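Local coordinates for titin (Homo sapiens, PDB 2A38), which forms a giant elastic filament of striated muscle, whose N-terminal pair of immunoglobulin domains probably helps to anchor it at the Z-disc, at residues Q13-L18 and A23-H28; L65-V70 and A93-K98. All blocks are in the same frame, centred on the assembly; numbering follows the deposited sequence.

Contact 1 of 2, residues Q13-L18 and A23-H28; sequences QSVVVL and ATFEAH. With CD (cadmium ion), chain D.
Phe25 reaches from strand 23-32 to Gln13 and Val15, and its ring does most of the touching. At CB the first torsion (chi1 -87°) sets CG anti to the carbonyl carbon, beside the backbone N, which swings the ring over, and chi2 (123°) turns its CD2-CE2 edge to the other segment. There CD2 approaches Gln13 O, and CE2 lies 3.5 Å from Gln13 O, which sits at the ring edge near its plane. CE2 also meets Val15 CG1 at 4.1 Å, and the tip atom CZ is almost as near to that methyl, which comes in obliquely. With an alanine here, Val15 CG1 and the ring of Tyr78 would probably lose their aromatic partner and a gap would open beside them. Further along, Val17 CG1 rests on Ala23 CB at 4.1 Å.

No direct hydrogen bond crosses; instead one water accepts from Gln13 N (2.7 Å) and from Glu26 N (3.2 Å). On the same strand, Glu26 OE2 (2.2 Å) and His28 NE2 (2.4 Å) bind a cadmium ion with a further water. The lack of direct backbone pairing fits the immunoglobulin I-set fold: strand 4-8 pairs with 23-32, then the chain crosses sheets and 15-18 runs parallel to 87-98.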
loop_
_atom_site.group_PDB
_atom_site.type_symbol
_atom_site.label_atom_id
_atom_site.label_comp_id
_atom_site.label_asym_id
_atom_site.label_seq_id
_atom_site.Cartn_x
_atom_site.Cartn_y
_atom_site.Cartn_z
ATOM N N GLN A 13 -22.997 3.715 -7.019
ATOM C CA GLN A 13 -22.914 4.458 -5.767
ATOM C C GLN A 13 -21.490 4.981 -5.590
ATOM O O GLN A 13 -20.520 4.234 -5.729
ATOM C CB GLN A 13 -23.301 3.568 -4.574
ATOM C CG GLN A 13 -24.800 3.254 -4.460
ATOM C CD GLN A 13 -25.681 4.501 -4.254
ATOM O OE1 GLN A 13 -25.519 5.250 -3.280
ATOM N NE2 GLN A 13 -26.621 4.718 -5.171
ATOM N N SER A 14 -21.364 6.274 -5.316
ATOM C CA SER A 14 -20.053 6.867 -5.104
ATOM C C SER A 14 -19.405 6.138 -3.940
ATOM O O SER A 14 -20.093 5.693 -3.020
ATOM C CB SER A 14 -20.181 8.353 -4.777
ATOM O OG SER A 14 -20.563 9.089 -5.927
ATOM N N VAL A 15 -18.083 6.012 -3.974
ATOM C CA VAL A 15 -17.389 5.309 -2.911
ATOM C C VAL A 15 -16.032 5.905 -2.529
ATOM O O VAL A 15 -15.264 6.362 -3.379
ATOM C CB VAL A 15 -17.200 3.822 -3.290
ATOM C CG1 VAL A 15 -16.313 3.708 -4.509
ATOM C CG2 VAL A 15 -16.615 3.055 -2.122
ATOM N N VAL A 16 -15.766 5.920 -1.228
ATOM C CA VAL A 16 -14.501 6.411 -0.702
ATOM C C VAL A 16 -13.726 5.167 -0.311
ATOM O O VAL A 16 -14.115 4.440 0.605
ATOM C CB VAL A 16 -14.686 7.284 0.550
ATOM C CG1 VAL A 16 -13.326 7.746 1.063
ATOM C CG2 VAL A 16 -15.558 8.477 0.221
ATOM N N VAL A 17 -12.639 4.914 -1.022
ATOM C CA VAL A 17 -11.832 3.745 -0.746
ATOM C C VAL A 17 -10.438 4.129 -0.250
ATOM O O VAL A 17 -9.893 5.177 -0.602
ATOM C CB VAL A 17 -11.719 2.847 -2.007
ATOM C CG1 VAL A 17 -10.911 3.550 -3.086
ATOM C CG2 VAL A 17 -11.093 1.517 -1.644
ATOM N N LEU A 18 -9.879 3.258 0.582
ATOM C CA LEU A 18 -8.559 3.439 1.168
ATOM C C LEU A 18 -7.491 2.944 0.197
ATOM O O LEU A 18 -7.588 1.828 -0.309
ATOM C CB LEU A 18 -8.487 2.637 2.464
ATOM C CG LEU A 18 -7.317 2.863 3.413
ATOM C CD1 LEU A 18 -7.341 4.299 3.942
ATOM C CD2 LEU A 18 -7.428 1.867 4.555
ATOM N N ALA A 23 -11.510 -1.542 -4.859
ATOM C CA ALA A 23 -12.650 -0.661 -5.118
ATOM C C ALA A 23 -13.596 -1.335 -6.095
ATOM O O ALA A 23 -13.167 -1.915 -7.096
ATOM C CB ALA A 23 -12.181 0.677 -5.689
ATOM N N THR A 24 -14.886 -1.259 -5.796
ATOM C CA THR A 24 -15.878 -1.871 -6.655
ATOM C C THR A 24 -17.081 -0.992 -6.942
ATOM O O THR A 24 -17.710 -0.440 -6.032
ATOM C CB THR A 24 -16.401 -3.187 -6.062
ATOM O OG1 THR A 24 -15.294 -3.992 -5.641
ATOM C CG2 THR A 24 -17.196 -3.957 -7.112
ATOM N N PHE A 25 -17.372 -0.865 -8.231
ATOM C CA PHE A 25 -18.523 -0.133 -8.731
ATOM C C PHE A 25 -19.415 -1.240 -9.280
ATOM O O PHE A 25 -18.947 -2.111 -10.006
ATOM C CB PHE A 25 -18.113 0.814 -9.861
ATOM C CG PHE A 25 -17.647 2.157 -9.388
ATOM C CD1 PHE A 25 -16.385 2.630 -9.724
ATOM C CD2 PHE A 25 -18.483 2.962 -8.612
ATOM C CE1 PHE A 25 -15.960 3.889 -9.296
ATOM C CE2 PHE A 25 -18.068 4.225 -8.178
ATOM C CZ PHE A 25 -16.806 4.688 -8.520
ATOM N N GLU A 26 -20.690 -1.226 -8.913
ATOM C CA GLU A 26 -21.618 -2.238 -9.386
ATOM C C GLU A 26 -22.948 -1.574 -9.720
ATOM O O GLU A 26 -23.331 -0.584 -9.104
ATOM C CB GLU A 26 -21.823 -3.313 -8.316
ATOM C CG GLU A 26 -22.772 -4.435 -8.728
ATOM C CD GLU A 26 -24.024 -4.498 -7.859
ATOM O OE1 GLU A 26 -24.689 -3.450 -7.688
ATOM O OE2 GLU A 26 -24.348 -5.593 -7.353
ATOM N N ALA A 27 -23.651 -2.120 -10.702
ATOM C CA ALA A 27 -24.924 -1.568 -11.103
ATOM C C ALA A 27 -25.773 -2.672 -11.689
ATOM O O ALA A 27 -25.258 -3.686 -12.130
ATOM C CB ALA A 27 -24.709 -0.483 -12.137
ATOM N N HIS A 28 -27.080 -2.482 -11.668
ATOM C CA HIS A 28 -27.987 -3.446 -12.247
ATOM C C HIS A 28 -28.648 -2.738 -13.390
ATOM O O HIS A 28 -29.211 -1.656 -13.227
ATOM C CB HIS A 28 -29.025 -3.897 -11.236
ATOM C CG HIS A 28 -28.488 -4.874 -10.245
ATOM N ND1 HIS A 28 -28.624 -6.236 -10.400
ATOM C CD2 HIS A 28 -27.757 -4.691 -9.124
ATOM C CE1 HIS A 28 -27.999 -6.850 -9.415
ATOM N NE2 HIS A 28 -27.466 -5.936 -8.627
HETATM CD CD CD D . -26.261 -6.220 -6.554
HETATM O O HOH W 1 -21.692 1.357 -7.267
HETATM O O HOH W 2 -19.388 1.700 -5.478
HETATM O O HOH W 3 -26.331 -3.977 -6.035
#

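Contact 2 of 2, residues L65-V70 and A93-K98; sequences LTIPAV and AELLVK
Val70 and Val97 mark the closest backbone approach, with CA atoms 7.6 Å apart and no hydrogen bond between the segments, so side chains alone make the contact. The separation grows along the interface: Ile67 CA and Leu95 CA are 11.0 Å apart, too far for strands paired within one sheet.

At the narrow end, Val70 CG1 meets Val97 CG2 at 3.6 Å. Both CB atoms point toward the opposing segment, and the two side chains run alongside each other in opposing senses. The first torsion is -177° in each valine, yet different branches touch: Val70 offers the methyl anti to its backbone N, Val97 the one anti to its carbonyl carbon. At the wider end two longer chains bridge the gap, Ile67 CD1 and Leu95 CD2 meeting methyl to methyl at 4.3 Å. Ile67 does this with an extended end (chi2 179°), which carries CD1 as far from its own CA as this torsion allows. The contact buries 134 Å² in all, both touching pairs are apolar, and Val70 supplies the largest single share.

Tyr78 of strand 76-84 touches both Ile67 and Leu95, while Val70 also rests on Val17 and Ala23. The contact thus joins the two sheets of the sandwich, strand 62-67 and the turn after it on one side, strand 87-98 on the other.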
loop_
_atom_site.group_PDB
_atom_site.type_symbol
_atom_site.label_atom_id
_atom_site.label_comp_id
_atom_site.label_asym_id
_atom_site.label_seq_id
_atom_site.Cartn_x
_atom_site.Cartn_y
_atom_site.Cartn_z
ATOM N N LEU A 65 -17.223 -3.388 -12.044
ATOM C CA LEU A 65 -15.891 -2.908 -12.381
ATOM C C LEU A 65 -15.092 -2.941 -11.088
ATOM O O LEU A 65 -15.402 -2.219 -10.144
ATOM C CB LEU A 65 -15.943 -1.478 -12.920
ATOM C CG LEU A 65 -14.596 -0.917 -13.381
ATOM C CD1 LEU A 65 -14.818 0.180 -14.399
ATOM C CD2 LEU A 65 -13.812 -0.404 -12.189
ATOM N N THR A 66 -14.066 -3.779 -11.039
ATOM C CA THR A 66 -13.258 -3.894 -9.835
ATOM C C THR A 66 -11.801 -3.534 -10.054
ATOM O O THR A 66 -11.176 -3.991 -11.008
ATOM C CB THR A 66 -13.307 -5.328 -9.265
ATOM O OG1 THR A 66 -14.652 -5.648 -8.883
ATOM C CG2 THR A 66 -12.397 -5.454 -8.047
ATOM N N ILE A 67 -11.275 -2.695 -9.169
ATOM C CA ILE A 67 -9.874 -2.310 -9.225
ATOM C C ILE A 67 -9.247 -2.986 -8.011
ATOM O O ILE A 67 -9.564 -2.635 -6.876
ATOM C CB ILE A 67 -9.685 -0.790 -9.105
ATOM C CG1 ILE A 67 -10.487 -0.078 -10.196
ATOM C CG2 ILE A 67 -8.208 -0.443 -9.229
ATOM C CD1 ILE A 67 -10.379 1.428 -10.157
ATOM N N PRO A 68 -8.380 -3.993 -8.236
ATOM C CA PRO A 68 -7.702 -4.736 -7.164
ATOM C C PRO A 68 -7.009 -3.830 -6.141
ATOM O O PRO A 68 -7.492 -3.667 -5.020
ATOM C CB PRO A 68 -6.725 -5.616 -7.934
ATOM C CG PRO A 68 -7.495 -5.929 -9.182
ATOM C CD PRO A 68 -8.039 -4.564 -9.552
ATOM N N ALA A 69 -5.878 -3.248 -6.522
ATOM C CA ALA A 69 -5.153 -2.351 -5.626
ATOM C C ALA A 69 -5.393 -0.927 -6.101
ATOM O O ALA A 69 -4.792 -0.480 -7.078
ATOM C CB ALA A 69 -3.664 -2.668 -5.650
ATOM N N VAL A 70 -6.277 -0.213 -5.416
ATOM C CA VAL A 70 -6.593 1.154 -5.805
ATOM C C VAL A 70 -5.477 2.142 -5.507
ATOM O O VAL A 70 -4.857 2.096 -4.448
ATOM C CB VAL A 70 -7.865 1.644 -5.107
ATOM C CG1 VAL A 70 -8.210 3.051 -5.577
ATOM C CG2 VAL A 70 -9.000 0.699 -5.407
ATOM N N ALA A 93 -20.839 7.940 -11.077
ATOM C CA ALA A 93 -20.508 8.024 -9.653
ATOM C C ALA A 93 -19.068 8.491 -9.513
ATOM O O ALA A 93 -18.314 8.512 -10.481
ATOM C CB ALA A 93 -20.680 6.662 -8.979
ATOM N N GLU A 94 -18.680 8.859 -8.301
ATOM C CA GLU A 94 -17.324 9.329 -8.083
ATOM C C GLU A 94 -16.539 8.409 -7.157
ATOM O O GLU A 94 -17.081 7.864 -6.192
ATOM C CB GLU A 94 -17.358 10.738 -7.502
ATOM C CG GLU A 94 -15.997 11.377 -7.386
ATOM C CD GLU A 94 -15.978 12.532 -6.393
ATOM O OE1 GLU A 94 -16.822 13.450 -6.530
ATOM O OE2 GLU A 94 -15.119 12.519 -5.473
ATOM N N LEU A 95 -15.263 8.221 -7.469
ATOM C CA LEU A 95 -14.394 7.390 -6.647
ATOM C C LEU A 95 -13.421 8.307 -5.898
ATOM O O LEU A 95 -12.658 9.049 -6.513
ATOM C CB LEU A 95 -13.611 6.401 -7.516
ATOM C CG LEU A 95 -12.495 5.618 -6.808
ATOM C CD1 LEU A 95 -13.080 4.780 -5.689
ATOM C CD2 LEU A 95 -11.766 4.733 -7.803
ATOM N N LEU A 96 -13.473 8.267 -4.570
ATOM C CA LEU A 96 -12.592 9.082 -3.742
ATOM C C LEU A 96 -11.624 8.166 -3.011
ATOM O O LEU A 96 -12.041 7.295 -2.249
ATOM C CB LEU A 96 -13.410 9.884 -2.732
ATOM C CG LEU A 96 -12.593 10.637 -1.681
ATOM C CD1 LEU A 96 -11.584 11.546 -2.374
ATOM C CD2 LEU A 96 -13.529 11.438 -0.773
ATOM N N VAL A 97 -10.332 8.354 -3.249
ATOM C CA VAL A 97 -9.321 7.512 -2.620
ATOM C C VAL A 97 -8.693 8.174 -1.396
ATOM O O VAL A 97 -8.134 9.267 -1.487
ATOM C CB VAL A 97 -8.212 7.148 -3.626
ATOM C CG1 VAL A 97 -7.199 6.218 -2.980
ATOM C CG2 VAL A 97 -8.831 6.502 -4.852
ATOM N N LYS A 98 -8.793 7.496 -0.255
ATOM C CA LYS A 98 -8.244 7.994 1.005
ATOM C C LYS A 98 -6.804 7.523 1.202
ATOM O O LYS A 98 -6.512 6.332 1.108
ATOM C CB LYS A 98 -9.116 7.522 2.179
ATOM C CG LYS A 98 -8.576 7.887 3.557
ATOM C CD LYS A 98 -8.332 9.391 3.677
ATOM C CE LYS A 98 -7.480 9.727 4.898
ATOM N NZ LYS A 98 -7.039 11.152 4.901
#

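In the fold
Contact 1 and contact 2 lie in the same immunoglobulin domain, their centres about 7 Å apart, and span the same two sheets: strands 23-32 and 62-67 are neighbours in one, strands 15-18 and 87-98 in the other. Backbone bonds tie them within the second sheet, Val17 N to Leu96 O at 2.7 Å being a probable hydrogen bond. On the side of the first sheet Ala23 and Val70 touch; the 3.2 Å between Ala23 CB and Val70 CG2 is unusually short and its exact value doubtful. Their chemistry differs with position. Contact 2 joins apolar side chains in the core, whereas contact 1 grades from buried Val17, Ala23 and Phe25 to exposed Gln13, bridging water and a partly exposed metal site.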